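Local structure of uncharacterized protein (Bacteroides ovatus, 4FXT) at residues A70-R74 and V94-F98. The protein is of unknown function, a member of the DUF3823 family built of a transthyretin-clan N-terminal domain followed by an E-set-clan C-terminal domain. Residues are numbered along the deposited sequence.
Sequences APWER and VTPYF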
loop_
_atom_site.group_PDB
_atom_site.type_symbol
_atom_site.label_atom_id
_atom_site.label_comp_id
_atom_site.label_asym_id
_atom_site.label_seq_id
_atom_site.Cartn_x
_atom_site.Cartn_y
_atom_site.Cartn_z
ATOM N N ALA A 70 9.647 -2.584 -0.192
ATOM C CA ALA A 70 8.236 -2.791 -0.546
ATOM C C ALA A 70 7.637 -4.082 0.109
ATOM O O ALA A 70 8.330 -5.115 0.194
ATOM C CB ALA A 70 8.099 -2.877 -2.047
ATOM N N PRO A 71 6.355 -4.039 0.560
ATOM C CA PRO A 71 5.767 -5.210 1.237
ATOM C C PRO A 71 5.271 -6.321 0.269
ATOM O O PRO A 71 4.231 -6.971 0.509
ATOM C CB PRO A 71 4.599 -4.611 1.997
ATOM C CG PRO A 71 4.161 -3.444 1.144
ATOM C CD PRO A 71 5.436 -2.880 0.587
ATOM N N TRP A 72 6.074 -6.621 -0.752
ATOM C CA TRP A 72 5.795 -7.693 -1.687
ATOM C C TRP A 72 7.082 -8.388 -2.088
ATOM O O TRP A 72 8.164 -7.871 -1.795
ATOM C CB TRP A 72 5.058 -7.175 -2.924
ATOM C CG TRP A 72 5.657 -5.963 -3.576
ATOM C CD1 TRP A 72 6.781 -5.908 -4.352
ATOM C CD2 TRP A 72 5.058 -4.662 -3.645
ATOM N NE1 TRP A 72 6.985 -4.619 -4.793
ATOM C CE2 TRP A 72 5.922 -3.842 -4.402
ATOM C CE3 TRP A 72 3.882 -4.096 -3.105
ATOM C CZ2 TRP A 72 5.640 -2.489 -4.645
ATOM C CZ3 TRP A 72 3.626 -2.751 -3.313
ATOM C CH2 TRP A 72 4.484 -1.966 -4.097
ATOM N N GLU A 73 6.970 -9.567 -2.750
ATOM C CA GLU A 73 8.128 -10.296 -3.238
ATOM C C GLU A 73 8.916 -9.435 -4.201
ATOM O O GLU A 73 8.328 -8.785 -5.073
ATOM C CB GLU A 73 7.737 -11.612 -3.903
ATOM C CG GLU A 73 7.220 -12.671 -2.957
ATOM C CD GLU A 73 7.018 -14.032 -3.596
ATOM O OE1 GLU A 73 6.687 -14.098 -4.805
ATOM O OE2 GLU A 73 7.202 -15.038 -2.874
ATOM N N ARG A 74 10.242 -9.429 -4.017
ATOM C CA ARG A 74 11.181 -8.634 -4.801
ATOM C C ARG A 74 12.254 -9.549 -5.452
ATOM O O ARG A 74 13.418 -9.505 -5.037
ATOM C CB ARG A 74 11.826 -7.561 -3.892
ATOM C CG ARG A 74 10.842 -6.495 -3.399
ATOM C CD ARG A 74 11.159 -6.029 -1.991
ATOM N NE ARG A 74 10.832 -7.057 -1.004
ATOM C CZ ARG A 74 11.082 -6.970 0.298
ATOM N NH1 ARG A 74 11.701 -5.908 0.794
ATOM N NH2 ARG A 74 10.746 -7.963 1.112
ATOM N N VAL A 94 2.528 -7.343 -8.653
ATOM C CA VAL A 94 3.304 -7.611 -7.461
ATOM C C VAL A 94 2.609 -8.771 -6.732
ATOM O O VAL A 94 1.456 -9.107 -7.060
ATOM C CB VAL A 94 3.525 -6.366 -6.560
ATOM C CG1 VAL A 94 4.317 -5.293 -7.290
ATOM C CG2 VAL A 94 2.210 -5.814 -5.991
ATOM N N THR A 95 3.326 -9.413 -5.783
ATOM C CA THR A 95 2.757 -10.498 -4.994
ATOM C C THR A 95 3.051 -10.128 -3.501
ATOM O O THR A 95 4.151 -10.379 -2.991
ATOM C CB THR A 95 3.265 -11.910 -5.450
ATOM O OG1 THR A 95 4.639 -12.087 -5.119
ATOM C CG2 THR A 95 3.007 -12.197 -6.952
ATOM N N PRO A 96 2.076 -9.466 -2.821
ATOM C CA PRO A 96 2.266 -9.123 -1.398
ATOM C C PRO A 96 2.386 -10.370 -0.515
ATOM O O PRO A 96 1.943 -11.456 -0.917
ATOM C CB PRO A 96 0.999 -8.328 -1.038
ATOM C CG PRO A 96 0.218 -8.191 -2.271
ATOM C CD PRO A 96 0.705 -9.143 -3.272
ATOM N N TYR A 97 3.006 -10.228 0.681
ATOM C CA TYR A 97 3.136 -11.375 1.580
ATOM C C TYR A 97 1.759 -11.637 2.187
ATOM O O TYR A 97 1.233 -12.758 2.136
ATOM C CB TYR A 97 4.224 -11.132 2.620
ATOM C CG TYR A 97 5.581 -10.905 1.976
ATOM C CD1 TYR A 97 6.311 -11.966 1.454
ATOM C CD2 TYR A 97 6.143 -9.629 1.908
ATOM C CE1 TYR A 97 7.542 -11.763 0.835
ATOM C CE2 TYR A 97 7.382 -9.416 1.311
ATOM C CZ TYR A 97 8.083 -10.492 0.782
ATOM O OH TYR A 97 9.325 -10.344 0.206
ATOM N N PHE A 98 1.134 -10.554 2.628
ATOM C CA PHE A 98 -0.222 -10.456 3.129
ATOM C C PHE A 98 -0.928 -9.336 2.395
ATOM O O PHE A 98 -0.289 -8.309 2.082
ATOM C CB PHE A 98 -0.228 -10.236 4.644
ATOM C CG PHE A 98 0.215 -11.411 5.476
ATOM C CD1 PHE A 98 1.554 -11.597 5.787
ATOM C CD2 PHE A 98 -0.710 -12.311 5.979
ATOM C CE1 PHE A 98 1.967 -12.680 6.562
ATOM C CE2 PHE A 98 -0.303 -13.380 6.774
ATOM C CZ PHE A 98 1.036 -13.567 7.047
HETATM O O HOH W 1 11.196 -11.604 -2.441
#
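Val94, leaving strand 88-93, directs its CA-to-CB bond at the loop 70-74 and sets CG1 over one face of the Trp72 indole, a CH-pi contact 3.6 Å from the centroid of the five-membered ring. Ala14 of strand 7-16 also touches both side chains. Thr95 pairs twice with Glu73: its O accepts from Glu73 N at 2.9 Å, nearly straight, and its OG1 donates to Glu73 OE1 at 2.9 Å. Pro96 lies beside Trp72 in a single beta bridge, CA to CA 3.8 Å, and its CA makes a CA-H...O contact with Pro71 O (3.5 Å). Residues 94-97 connect the N-terminal beta sandwich, consistent with a transthyretin-like fold, to the probably E-set-like C-terminal domain, and the loop after strand 60-68 packs against this connection. Tyr97 N reaches Pro71 O in a weak hydrogen bond of 3.5 Å, while its OH accepts from Arg74 NH2 at 2.9 Å. That guanidinium also binds Gly68 O and, weakly, Lys187 O of the C-terminal domain. Phe98 then begins strand 98-108, its side chain touching Val183 and Ser185.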